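Local coordinates for pyridoxine 4-oxidase (Mesorhizobium loti, PDB 4HA6), which oxidises the 4-hydroxymethyl group of pyridoxine to the aldehyde pyridoxal, using bound FAD and passing the electrons to molecular oxygen, at residues E63-T68 and P386-T391; Q290-G295 and T363-R368; G297-A302 and P341-S346; A301-V306 and W417-L422. All blocks are in the same frame, centred on the assembly; numbering follows the deposited sequence.

Contact 1: residues E63-T68 and P386-T391; sequences EAQAGT and PAYLQT
The phenol ring of Y388 carries P386 over the centre of one face, with CB of the proline 3.6 Å above the ring plane. H73 stacks edge-to-face with the same ring, and CG of Q65 and CG2 of T68 approach its CD1 obliquely. The amide of Q65 stands almost upright to the ring, the planes 85° apart, and its NE2 lies 3.5 Å from CD of P386. With CG anti to the carbonyl carbon and the chain bent at chi2 (-65°), this buried glutamine folds over the proline. OE1 of Q65 then meets N of Y388 at 2.9 Å in a hydrogen bond lying in the carbonyl plane. NE2 is spent on both sides: an almost straight bond of 3.2 Å runs to O of E63, and D385 takes another. An alanine in place of Q65 would remove the acceptor of Y388 N and both NE2 bonds, and would probably loosen the turn against the 63-68 loop. G67 lies close against the opposing backbone, its CA 3.5 Å from O of Y388 in a CA-H...O contact. Water 1 accepts from N of G67 and lies 2.7 Å from O of Y388, joining the two segments. CG2 of T68 packs 3.5 Å from CB of Y388, while its OG1 turns to H73; the phenol OH of Y388 goes to D291. Together these contacts clamp a type II beta turn, A387 to Q390, which leads directly into helix 392-409, where T391 is the N-cap and its OG1 bonds N of D394.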
loop_
_atom_site.group_PDB
_atom_site.type_symbol
_atom_site.label_atom_id
_atom_site.label_comp_id
_atom_site.label_asym_id
_atom_site.label_seq_id
_atom_site.Cartn_x
_atom_site.Cartn_y
_atom_site.Cartn_z
ATOM N N GLU A 63 11.310 3.432 -14.351
ATOM C CA GLU A 63 12.405 3.091 -15.262
ATOM C C GLU A 63 12.339 1.616 -15.674
ATOM O O GLU A 63 11.742 0.795 -14.972
ATOM C CB GLU A 63 13.749 3.349 -14.593
ATOM C CG GLU A 63 13.988 4.821 -14.210
ATOM C CD GLU A 63 13.909 5.751 -15.407
ATOM O OE1 GLU A 63 12.876 6.452 -15.562
ATOM O OE2 GLU A 63 14.878 5.776 -16.192
ATOM N N ALA A 64 12.956 1.278 -16.805
ATOM C CA ALA A 64 13.168 -0.125 -17.178
ATOM C C ALA A 64 13.871 -0.877 -16.043
ATOM O O ALA A 64 14.819 -0.353 -15.470
ATOM C CB ALA A 64 14.006 -0.210 -18.458
ATOM N N GLN A 65 13.425 -2.096 -15.719
ATOM C CA GLN A 65 14.061 -2.865 -14.631
ATOM C C GLN A 65 14.870 -4.065 -15.110
ATOM O O GLN A 65 14.293 -5.049 -15.589
ATOM C CB GLN A 65 13.018 -3.374 -13.630
ATOM C CG GLN A 65 12.267 -2.282 -12.910
ATOM C CD GLN A 65 13.167 -1.468 -12.014
ATOM O OE1 GLN A 65 13.632 -1.953 -10.989
ATOM N NE2 GLN A 65 13.414 -0.228 -12.390
ATOM N N ALA A 66 16.189 -3.994 -14.935
ATOM C CA ALA A 66 17.108 -5.062 -15.332
ATOM C C ALA A 66 16.749 -6.401 -14.684
ATOM O O ALA A 66 16.941 -7.474 -15.281
ATOM C CB ALA A 66 18.544 -4.672 -14.979
ATOM N N GLY A 67 16.223 -6.335 -13.467
ATOM C CA GLY A 67 15.835 -7.540 -12.746
ATOM C C GLY A 67 14.490 -8.102 -13.181
ATOM O O GLY A 67 14.133 -9.215 -12.782
ATOM N N THR A 68 13.726 -7.349 -13.977
ATOM C CA THR A 68 12.475 -7.896 -14.522
ATOM C C THR A 68 12.491 -7.846 -16.041
ATOM O O THR A 68 11.585 -7.275 -16.663
ATOM C CB THR A 68 11.200 -7.173 -13.986
ATOM O OG1 THR A 68 11.069 -5.892 -14.621
ATOM C CG2 THR A 68 11.269 -6.995 -12.475
ATOM N N PRO A 386 12.351 1.121 -8.758
ATOM C CA PRO A 386 12.057 0.243 -7.628
ATOM C C PRO A 386 13.155 -0.803 -7.387
ATOM O O PRO A 386 13.097 -1.448 -6.344
ATOM C CB PRO A 386 10.744 -0.449 -8.041
ATOM C CG PRO A 386 10.681 -0.300 -9.541
ATOM C CD PRO A 386 11.353 1.001 -9.836
ATOM N N ALA A 387 14.106 -0.960 -8.315
ATOM C CA ALA A 387 15.183 -1.966 -8.200
ATOM C C ALA A 387 14.630 -3.370 -7.982
ATOM O O ALA A 387 15.128 -4.127 -7.142
ATOM C CB ALA A 387 16.160 -1.604 -7.080
ATOM N N TYR A 388 13.602 -3.721 -8.748
ATOM C CA TYR A 388 12.938 -5.007 -8.562
ATOM C C TYR A 388 13.918 -6.166 -8.767
ATOM O O TYR A 388 14.739 -6.144 -9.695
ATOM C CB TYR A 388 11.765 -5.158 -9.535
ATOM C CG TYR A 388 10.501 -4.376 -9.234
ATOM C CD1 TYR A 388 9.768 -3.814 -10.274
ATOM C CD2 TYR A 388 9.999 -4.249 -7.933
ATOM C CE1 TYR A 388 8.594 -3.134 -10.047
ATOM C CE2 TYR A 388 8.801 -3.551 -7.691
ATOM C CZ TYR A 388 8.112 -2.995 -8.764
ATOM O OH TYR A 388 6.933 -2.300 -8.598
ATOM N N LEU A 389 13.819 -7.172 -7.901
ATOM C CA LEU A 389 14.622 -8.399 -8.010
ATOM C C LEU A 389 16.131 -8.172 -8.137
ATOM O O LEU A 389 16.792 -8.867 -8.914
ATOM C CB LEU A 389 14.140 -9.244 -9.194
ATOM C CG LEU A 389 13.000 -10.249 -8.952
ATOM C CD1 LEU A 389 12.215 -9.957 -7.673
ATOM C CD2 LEU A 389 12.071 -10.336 -10.164
ATOM N N GLN A 390 16.685 -7.229 -7.380
ATOM C CA GLN A 390 18.108 -6.930 -7.554
ATOM C C GLN A 390 19.013 -7.733 -6.602
ATOM O O GLN A 390 20.226 -7.822 -6.799
ATOM C CB GLN A 390 18.363 -5.425 -7.446
ATOM C CG GLN A 390 19.405 -4.887 -8.450
ATOM C CD GLN A 390 18.977 -5.047 -9.913
ATOM O OE1 GLN A 390 18.264 -4.205 -10.458
ATOM N NE2 GLN A 390 19.414 -6.130 -10.550
ATOM N N THR A 391 18.424 -8.322 -5.571
ATOM C CA THR A 391 19.209 -9.072 -4.610
ATOM C C THR A 391 19.091 -10.566 -4.882
ATOM O O THR A 391 18.099 -11.031 -5.465
ATOM C CB THR A 391 18.759 -8.768 -3.168
ATOM O OG1 THR A 391 17.379 -9.160 -2.991
ATOM C CG2 THR A 391 18.922 -7.279 -2.874
HETATM O O HOH W 1 15.615 -4.172 -11.281
#

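Contact 2: residues Q290-G295 and T363-R368; sequences QDHLLG and THPTSR
This contact lies in the second shell of the substrate pocket, where the approach to strand 293-302 meets the loop following strand 355-362. H292 makes the direct bond: its NE2 donates to O of T363 at 2.8 Å, with the acceptor in the imidazole plane but the donor 43° above the carbonyl plane. On the other side of the ring, ND1 is hydrogen-bonded to ND1 of H446, a residue lining the pyridoxamine pocket. CG of P365 presses on the backbone between, 3.4 Å from O of D291. Further along, the chain of Q290, extended beyond CG, lays its amide flat on one face of the R368 guanidinium, the planes 5° apart and CD of Q290 3.4 Å from NE of R368. The arginine is bent at chi2, which brings NH1 back to its own backbone, where it donates to O of P365 and to O of S367, each at 2.8 Å. Water 2 ties the layers together, donating to OE1 of Q290 at 2.6 Å and to O of P365. The amide is also fixed by N of L484 and O of P482. With NE2 of H292 committed as a donor to T363, a neutral H292 would have to present ND1 to H446 as an acceptor, so T363 is likely to influence the orientation and protonation of the pocket histidine.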
loop_
_atom_site.group_PDB
_atom_site.type_symbol
_atom_site.label_atom_id
_atom_site.label_comp_id
_atom_site.label_asym_id
_atom_site.label_seq_id
_atom_site.Cartn_x
_atom_site.Cartn_y
_atom_site.Cartn_z
ATOM N N GLN A 290 10.523 0.817 -1.381
ATOM C CA GLN A 290 10.161 -0.608 -1.433
ATOM C C GLN A 290 8.797 -0.814 -2.080
ATOM O O GLN A 290 7.959 0.079 -2.059
ATOM C CB GLN A 290 10.122 -1.189 -0.016
ATOM C CG GLN A 290 11.469 -1.172 0.682
ATOM C CD GLN A 290 11.318 -1.235 2.183
ATOM O OE1 GLN A 290 10.889 -2.257 2.730
ATOM N NE2 GLN A 290 11.619 -0.123 2.856
ATOM N N ASP A 291 8.563 -2.013 -2.606
ATOM C CA ASP A 291 7.259 -2.375 -3.154
ATOM C C ASP A 291 7.165 -3.898 -3.145
ATOM O O ASP A 291 8.189 -4.587 -3.032
ATOM C CB ASP A 291 7.098 -1.820 -4.573
ATOM C CG ASP A 291 5.751 -2.184 -5.219
ATOM O OD1 ASP A 291 4.725 -2.310 -4.495
ATOM O OD2 ASP A 291 5.723 -2.328 -6.470
ATOM N N HIS A 292 5.944 -4.426 -3.216
ATOM C CA HIS A 292 5.751 -5.879 -3.324
ATOM C C HIS A 292 5.576 -6.212 -4.797
ATOM O O HIS A 292 5.049 -5.395 -5.554
ATOM C CB HIS A 292 4.493 -6.337 -2.573
ATOM C CG HIS A 292 4.676 -6.531 -1.098
ATOM N ND1 HIS A 292 3.837 -5.958 -0.167
ATOM C CD2 HIS A 292 5.568 -7.270 -0.395
ATOM C CE1 HIS A 292 4.216 -6.315 1.049
ATOM N NE2 HIS A 292 5.266 -7.112 0.936
ATOM N N LEU A 293 6.015 -7.409 -5.192
ATOM C CA LEU A 293 5.726 -7.958 -6.511
ATOM C C LEU A 293 4.807 -9.177 -6.406
ATOM O O LEU A 293 4.824 -9.904 -5.395
ATOM C CB LEU A 293 7.023 -8.387 -7.209
ATOM C CG LEU A 293 7.936 -7.265 -7.685
ATOM C CD1 LEU A 293 9.309 -7.818 -8.048
ATOM C CD2 LEU A 293 7.295 -6.575 -8.885
ATOM N N LEU A 294 4.011 -9.398 -7.454
ATOM C CA LEU A 294 3.309 -10.666 -7.624
ATOM C C LEU A 294 3.625 -11.226 -9.003
ATOM O O LEU A 294 3.584 -10.497 -9.996
ATOM C CB LEU A 294 1.802 -10.486 -7.473
ATOM C CG LEU A 294 1.303 -10.212 -6.056
ATOM C CD1 LEU A 294 -0.183 -9.895 -6.039
ATOM C CD2 LEU A 294 1.608 -11.411 -5.167
ATOM N N GLY A 295 3.936 -12.519 -9.069
ATOM C CA GLY A 295 4.142 -13.171 -10.339
ATOM C C GLY A 295 2.797 -13.423 -10.998
ATOM O O GLY A 295 1.922 -14.090 -10.421
ATOM N N THR A 363 7.413 -11.748 0.614
ATOM C CA THR A 363 6.727 -10.836 1.531
ATOM C C THR A 363 7.588 -9.714 2.067
ATOM O O THR A 363 7.056 -8.678 2.486
ATOM C CB THR A 363 6.134 -11.584 2.729
ATOM O OG1 THR A 363 7.126 -12.462 3.273
ATOM C CG2 THR A 363 4.914 -12.388 2.306
ATOM N N HIS A 364 8.908 -9.915 2.085
ATOM C CA HIS A 364 9.823 -8.910 2.643
ATOM C C HIS A 364 11.046 -8.731 1.730
ATOM O O HIS A 364 12.151 -9.162 2.073
ATOM C CB HIS A 364 10.260 -9.334 4.051
ATOM C CG HIS A 364 9.119 -9.521 5.003
ATOM N ND1 HIS A 364 8.445 -10.716 5.129
ATOM C CD2 HIS A 364 8.494 -8.648 5.835
ATOM C CE1 HIS A 364 7.481 -10.585 6.027
ATOM N NE2 HIS A 364 7.480 -9.335 6.460
ATOM N N PRO A 365 10.860 -8.097 0.556
ATOM C CA PRO A 365 11.999 -7.931 -0.366
ATOM C C PRO A 365 13.130 -7.137 0.278
ATOM O O PRO A 365 12.862 -6.184 1.040
ATOM C CB PRO A 365 11.403 -7.121 -1.531
ATOM C CG PRO A 365 10.149 -6.460 -0.961
ATOM C CD PRO A 365 9.627 -7.462 0.053
ATOM N N THR A 366 14.368 -7.536 -0.005
ATOM C CA THR A 366 15.524 -6.839 0.538
ATOM C C THR A 366 16.068 -5.824 -0.443
ATOM O O THR A 366 16.876 -4.991 -0.053
ATOM C CB THR A 366 16.662 -7.798 1.000
ATOM O OG1 THR A 366 17.197 -8.504 -0.126
ATOM C CG2 THR A 366 16.131 -8.789 2.000
ATOM N N SER A 367 15.638 -5.886 -1.710
ATOM C CA SER A 367 15.998 -4.840 -2.674
ATOM C C SER A 367 15.468 -3.476 -2.220
ATOM O O SER A 367 14.475 -3.390 -1.484
ATOM C CB SER A 367 15.461 -5.159 -4.079
ATOM O OG SER A 367 15.901 -6.438 -4.509
ATOM N N ARG A 368 16.144 -2.415 -2.653
ATOM C CA ARG A 368 15.780 -1.058 -2.253
ATOM C C ARG A 368 16.006 -0.125 -3.430
ATOM O O ARG A 368 17.066 -0.171 -4.067
ATOM C CB ARG A 368 16.619 -0.602 -1.058
ATOM C CG ARG A 368 16.332 -1.340 0.249
ATOM C CD ARG A 368 14.921 -1.015 0.762
ATOM N NE ARG A 368 14.673 -1.590 2.086
ATOM C CZ ARG A 368 14.343 -2.862 2.305
ATOM N NH1 ARG A 368 14.215 -3.718 1.291
ATOM N NH2 ARG A 368 14.130 -3.283 3.548
HETATM O O HOH W 2 10.716 -4.813 2.444
HETATM O O HOH W 3 11.637 -3.397 -2.608
#

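Contact 3: residues G297-A302 and P341-S346; sequences GNLYAA and PIVSES
L299 and V343 carry the contact, their side chains crossing obliquely with CG of L299 3.7 Å from CG1 of V343. The CD1 branch of L299 reaches the same methyl at 4.1 Å, while CD2 turns to P341 and stops 4.3 Å from its CB. On V343, CG1 stands anti to the carbonyl carbon (chi1 -54°), the setting that sends this methyl to the leucine. L299 itself sits away from the staggered positions, with chi1 at -149°. Beside this apolar patch G297 passes close to the opposing backbone, its N 3.9 Å from O of I342; a CB on G297 would lie only 3.3 Å from that oxygen. The peptide bond before G297 is cis. The leucine belongs to strand 293-302 of the antiparallel sheet, and its partners to the loop that follows strand 333-338 and leads to strand 355-362. A355 and S357 of that last strand also touch L299, A355 packs on P341 too, and OG of S357 is hydrogen-bonded to O of I342. The far end of the I342 side chain turns from the strand, its nearest atom about 6 Å from the bound pyridoxamine. Behind L299, N298 centres an inverse gamma turn and points away from the loop; its OD1 receives the hydroxyl of Y300 at 2.6 Å, and its ND2 is bonded to L423 and E421. At the far end of the loop OG of S344 accepts N of S346 at 3.1 Å, an ST turn, and both serine hydroxyls are bonded to O of R439.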
loop_
_atom_site.group_PDB
_atom_site.type_symbol
_atom_site.label_atom_id
_atom_site.label_comp_id
_atom_site.label_asym_id
_atom_site.label_seq_id
_atom_site.Cartn_x
_atom_site.Cartn_y
_atom_site.Cartn_z
ATOM N N GLY A 297 1.496 -15.126 -14.176
ATOM C CA GLY A 297 1.181 -15.827 -12.936
ATOM C C GLY A 297 1.294 -17.319 -13.167
ATOM O O GLY A 297 1.575 -17.757 -14.287
ATOM N N ASN A 298 1.112 -18.106 -12.113
ATOM C CA ASN A 298 0.998 -19.557 -12.267
ATOM C C ASN A 298 -0.404 -19.797 -12.869
ATOM O O ASN A 298 -1.382 -20.001 -12.139
ATOM C CB ASN A 298 1.166 -20.218 -10.890
ATOM C CG ASN A 298 1.343 -21.724 -10.959
ATOM O OD1 ASN A 298 1.233 -22.412 -9.935
ATOM N ND2 ASN A 298 1.636 -22.246 -12.150
ATOM N N LEU A 299 -0.488 -19.720 -14.201
ATOM C CA LEU A 299 -1.750 -19.682 -14.948
ATOM C C LEU A 299 -2.254 -21.091 -15.268
ATOM O O LEU A 299 -1.505 -21.898 -15.835
ATOM C CB LEU A 299 -1.519 -18.940 -16.270
ATOM C CG LEU A 299 -2.607 -18.122 -16.973
ATOM C CD1 LEU A 299 -2.700 -18.482 -18.472
ATOM C CD2 LEU A 299 -3.961 -18.196 -16.274
ATOM N N TYR A 300 -3.513 -21.375 -14.928
ATOM C CA TYR A 300 -4.121 -22.699 -15.170
ATOM C C TYR A 300 -5.336 -22.644 -16.092
ATOM O O TYR A 300 -6.274 -21.870 -15.863
ATOM C CB TYR A 300 -4.556 -23.342 -13.844
ATOM C CG TYR A 300 -3.403 -23.664 -12.934
ATOM C CD1 TYR A 300 -2.785 -24.907 -12.991
ATOM C CD2 TYR A 300 -2.906 -22.713 -12.033
ATOM C CE1 TYR A 300 -1.703 -25.216 -12.165
ATOM C CE2 TYR A 300 -1.822 -23.011 -11.198
ATOM C CZ TYR A 300 -1.229 -24.267 -11.275
ATOM O OH TYR A 300 -0.161 -24.585 -10.465
ATOM N N ALA A 301 -5.341 -23.484 -17.121
ATOM C CA ALA A 301 -6.545 -23.658 -17.925
ATOM C C ALA A 301 -7.602 -24.302 -17.033
ATOM O O ALA A 301 -7.296 -25.245 -16.288
ATOM C CB ALA A 301 -6.255 -24.547 -19.138
ATOM N N ALA A 302 -8.837 -23.809 -17.092
ATOM C CA ALA A 302 -9.895 -24.377 -16.252
ATOM C C ALA A 302 -10.653 -25.502 -16.952
ATOM O O ALA A 302 -10.891 -25.440 -18.162
ATOM C CB ALA A 302 -10.854 -23.301 -15.771
ATOM N N PRO A 341 -8.063 -14.687 -14.703
ATOM C CA PRO A 341 -6.859 -15.226 -15.363
ATOM C C PRO A 341 -5.760 -14.165 -15.575
ATOM O O PRO A 341 -5.441 -13.820 -16.711
ATOM C CB PRO A 341 -7.394 -15.721 -16.712
ATOM C CG PRO A 341 -8.617 -14.859 -16.970
ATOM C CD PRO A 341 -9.227 -14.625 -15.611
ATOM N N ILE A 342 -5.177 -13.684 -14.480
ATOM C CA ILE A 342 -4.261 -12.545 -14.505
ATOM C C ILE A 342 -2.835 -12.872 -14.991
ATOM O O ILE A 342 -2.152 -13.706 -14.411
ATOM C CB ILE A 342 -4.207 -11.887 -13.106
ATOM C CG1 ILE A 342 -5.575 -11.281 -12.761
ATOM C CG2 ILE A 342 -3.093 -10.851 -13.028
ATOM C CD1 ILE A 342 -5.614 -10.509 -11.450
ATOM N N VAL A 343 -2.392 -12.220 -16.064
ATOM C CA VAL A 343 -1.013 -12.380 -16.522
ATOM C C VAL A 343 -0.399 -11.012 -16.799
ATOM O O VAL A 343 -1.129 -10.038 -17.010
ATOM C CB VAL A 343 -0.910 -13.244 -17.800
ATOM C CG1 VAL A 343 -1.593 -14.592 -17.602
ATOM C CG2 VAL A 343 -1.513 -12.513 -18.992
ATOM N N SER A 344 0.934 -10.932 -16.797
ATOM C CA SER A 344 1.615 -9.679 -17.142
ATOM C C SER A 344 1.496 -9.416 -18.639
ATOM O O SER A 344 0.977 -10.255 -19.380
ATOM C CB SER A 344 3.098 -9.750 -16.766
ATOM O OG SER A 344 3.794 -10.612 -17.655
ATOM N N GLU A 345 1.984 -8.261 -19.092
ATOM C CA GLU A 345 1.981 -7.957 -20.520
ATOM C C GLU A 345 2.880 -8.897 -21.330
ATOM O O GLU A 345 2.781 -8.935 -22.554
ATOM C CB GLU A 345 2.378 -6.500 -20.784
ATOM C CG GLU A 345 3.880 -6.252 -20.805
ATOM C CD GLU A 345 4.521 -6.254 -19.416
ATOM O OE1 GLU A 345 3.800 -6.406 -18.404
ATOM O OE2 GLU A 345 5.759 -6.096 -19.343
ATOM N N SER A 346 3.744 -9.655 -20.653
ATOM C CA SER A 346 4.623 -10.605 -21.325
ATOM C C SER A 346 3.899 -11.839 -21.884
ATOM O O SER A 346 4.508 -12.635 -22.603
ATOM C CB SER A 346 5.730 -11.085 -20.382
ATOM O OG SER A 346 6.405 -10.006 -19.777
#

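Contact 4: residues A301-V306 and W417-L422; sequences AARKPV and WREREL
The carbonyl oxygen of W417 is gripped twice: N of R303 donates to it at 2.7 Å in an almost straight bond (170°), and CA of A302 adds a CA-H...O contact at 3.2 Å. A301 is held at both ends. Its O accepts N of E419 at 2.8 Å, and its N donates to O of R420 at the same 2.8 Å, nearly along the C=O axis. E419 and R420 both face A301, a classic beta bulge that shifts the register where the end of strand 293-302 pairs antiparallel with strand 418-421. L422 closes the inner end of the pairing with its isobutyl group against A301, CG 3.9 Å from CB, and it also touches L299. An alanine in place of L422 would remove the isobutyl cover and would probably leave the methyl of A301 less shielded and weaken the side-chain packing on L299. At the outer end the indole of W417 swings back to the turn, where O of P305 lies at its edge, 3.7 Å from CZ3. The W417 side chain also packs on P152, L153 and A156 of helix 152-163. NZ of K304 stands 5.5 Å from the centre of the six-membered ring, close to the ring normal but too far for more than a weak cation-pi attraction. R303 and E419 cross at about a right angle with NE and OE1 6.2 Å apart, and the arginine's NH2 bonds G416 instead. Charge therefore probably contributes little across this exposed edge, which is held mainly by three backbone hydrogen bonds.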
loop_
_atom_site.group_PDB
_atom_site.type_symbol
_atom_site.label_atom_id
_atom_site.label_comp_id
_atom_site.label_asym_id
_atom_site.label_seq_id
_atom_site.Cartn_x
_atom_site.Cartn_y
_atom_site.Cartn_z
ATOM N N ALA A 301 -5.341 -23.484 -17.121
ATOM C CA ALA A 301 -6.545 -23.658 -17.925
ATOM C C ALA A 301 -7.602 -24.302 -17.033
ATOM O O ALA A 301 -7.296 -25.245 -16.288
ATOM C CB ALA A 301 -6.255 -24.547 -19.138
ATOM N N ALA A 302 -8.837 -23.809 -17.092
ATOM C CA ALA A 302 -9.895 -24.377 -16.252
ATOM C C ALA A 302 -10.653 -25.502 -16.952
ATOM O O ALA A 302 -10.891 -25.440 -18.162
ATOM C CB ALA A 302 -10.854 -23.301 -15.771
ATOM N N ARG A 303 -11.035 -26.510 -16.169
ATOM C CA ARG A 303 -11.743 -27.697 -16.648
ATOM C C ARG A 303 -13.214 -27.370 -16.913
ATOM O O ARG A 303 -13.928 -28.132 -17.567
ATOM C CB ARG A 303 -11.648 -28.815 -15.594
ATOM C CG ARG A 303 -11.924 -30.211 -16.130
ATOM C CD ARG A 303 -11.830 -31.260 -15.031
ATOM N NE ARG A 303 -12.751 -30.932 -13.972
ATOM C CZ ARG A 303 -14.002 -31.369 -13.916
ATOM N NH1 ARG A 303 -14.482 -32.198 -14.847
ATOM N NH2 ARG A 303 -14.765 -30.986 -12.912
ATOM N N LYS A 304 -13.665 -26.239 -16.382
ATOM C CA LYS A 304 -15.038 -25.786 -16.571
ATOM C C LYS A 304 -15.085 -24.268 -16.387
ATOM O O LYS A 304 -14.120 -23.691 -15.892
ATOM C CB LYS A 304 -15.959 -26.510 -15.596
ATOM C CG LYS A 304 -15.573 -26.423 -14.136
ATOM C CD LYS A 304 -16.251 -27.574 -13.398
ATOM C CE LYS A 304 -16.259 -27.395 -11.897
ATOM N NZ LYS A 304 -17.091 -28.487 -11.289
ATOM N N PRO A 305 -16.182 -23.609 -16.809
ATOM C CA PRO A 305 -16.229 -22.139 -16.722
ATOM C C PRO A 305 -15.960 -21.546 -15.330
ATOM O O PRO A 305 -16.632 -21.900 -14.363
ATOM C CB PRO A 305 -17.668 -21.816 -17.141
ATOM C CG PRO A 305 -18.045 -22.931 -18.061
ATOM C CD PRO A 305 -17.359 -24.158 -17.521
ATOM N N VAL A 306 -14.990 -20.638 -15.246
ATOM C CA VAL A 306 -14.707 -19.896 -14.013
ATOM C C VAL A 306 -15.673 -18.715 -13.854
ATOM O O VAL A 306 -15.617 -17.754 -14.623
ATOM C CB VAL A 306 -13.259 -19.351 -14.006
ATOM C CG1 VAL A 306 -13.008 -18.527 -12.753
ATOM C CG2 VAL A 306 -12.266 -20.490 -14.099
ATOM N N TRP A 417 -11.238 -28.078 -10.743
ATOM C CA TRP A 417 -11.156 -26.836 -11.517
ATOM C C TRP A 417 -10.076 -26.868 -12.585
ATOM O O TRP A 417 -10.214 -26.226 -13.634
ATOM C CB TRP A 417 -10.923 -25.637 -10.589
ATOM C CG TRP A 417 -12.128 -25.298 -9.811
ATOM C CD1 TRP A 417 -12.447 -25.723 -8.549
ATOM C CD2 TRP A 417 -13.213 -24.482 -10.249
ATOM N NE1 TRP A 417 -13.674 -25.214 -8.180
ATOM C CE2 TRP A 417 -14.161 -24.447 -9.210
ATOM C CE3 TRP A 417 -13.476 -23.778 -11.425
ATOM C CZ2 TRP A 417 -15.352 -23.729 -9.312
ATOM C CZ3 TRP A 417 -14.648 -23.066 -11.523
ATOM C CH2 TRP A 417 -15.572 -23.042 -10.476
ATOM N N ARG A 418 -9.006 -27.615 -12.306
ATOM C CA ARG A 418 -7.789 -27.574 -13.105
ATOM C C ARG A 418 -7.895 -28.479 -14.324
ATOM O O ARG A 418 -8.166 -29.670 -14.193
ATOM C CB ARG A 418 -6.587 -28.001 -12.232
ATOM C CG ARG A 418 -5.234 -27.956 -12.938
ATOM C CD ARG A 418 -4.109 -28.584 -12.083
ATOM N NE ARG A 418 -4.341 -30.014 -11.853
ATOM C CZ ARG A 418 -4.711 -30.536 -10.686
ATOM N NH1 ARG A 418 -4.871 -29.754 -9.625
ATOM N NH2 ARG A 418 -4.911 -31.841 -10.570
ATOM N N GLU A 419 -7.685 -27.927 -15.514
ATOM C CA GLU A 419 -7.556 -28.776 -16.699
ATOM C C GLU A 419 -6.068 -29.109 -16.863
ATOM O O GLU A 419 -5.684 -30.279 -16.967
ATOM C CB GLU A 419 -8.151 -28.085 -17.940
ATOM C CG GLU A 419 -7.655 -28.606 -19.287
ATOM C CD GLU A 419 -8.307 -29.910 -19.711
ATOM O OE1 GLU A 419 -9.173 -30.430 -18.969
ATOM O OE2 GLU A 419 -7.949 -30.412 -20.800
ATOM N N ARG A 420 -5.237 -28.069 -16.838
ATOM C CA ARG A 420 -3.781 -28.213 -16.850
ATOM C C ARG A 420 -3.128 -26.851 -16.624
ATOM O O ARG A 420 -3.777 -25.806 -16.777
ATOM C CB ARG A 420 -3.294 -28.771 -18.186
ATOM C CG ARG A 420 -3.537 -27.819 -19.349
ATOM C CD ARG A 420 -2.712 -28.205 -20.572
ATOM N NE ARG A 420 -2.723 -27.154 -21.588
ATOM C CZ ARG A 420 -3.739 -26.931 -22.418
ATOM N NH1 ARG A 420 -4.831 -27.684 -22.348
ATOM N NH2 ARG A 420 -3.671 -25.953 -23.316
ATOM N N GLU A 421 -1.841 -26.863 -16.273
ATOM C CA GLU A 421 -1.077 -25.628 -16.122
ATOM C C GLU A 421 -0.733 -25.077 -17.496
ATOM O O GLU A 421 -0.277 -25.821 -18.372
ATOM C CB GLU A 421 0.219 -25.891 -15.347
ATOM C CG GLU A 421 1.005 -24.641 -14.963
ATOM C CD GLU A 421 2.340 -24.968 -14.296
ATOM O OE1 GLU A 421 2.398 -25.030 -13.052
ATOM O OE2 GLU A 421 3.338 -25.158 -15.018
ATOM N N LEU A 422 -0.962 -23.783 -17.693
ATOM C CA LEU A 422 -0.505 -23.109 -18.905
ATOM C C LEU A 422 0.881 -22.466 -18.674
ATOM O O LEU A 422 1.761 -22.550 -19.525
ATOM C CB LEU A 422 -1.540 -22.070 -19.366
ATOM C CG LEU A 422 -2.948 -22.625 -19.656
ATOM C CD1 LEU A 422 -3.983 -21.519 -19.919
ATOM C CD2 LEU A 422 -2.911 -23.592 -20.832
#

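In the fold
Contacts 2, 3 and 4 follow strand 293-302 from its start to its end and beyond, so one long strand of the antiparallel sheet carries them from the pocket side to the surface. In the sequence the first segments come in the order 63-68, 290-295, 297-302 and 301-306; their partners follow as 341-346, 363-368, 386-391 and 417-422. Contacts 1 and 2 have centres 10 Å apart and are joined by Y388 with D291 and by T391 with T366. Contacts 3 and 4, with centres 11 Å apart, share A301 and A302. The centres of contacts 1 and 4 are 32 Å apart; contact 1 stands off the strand and reaches it through contact 2.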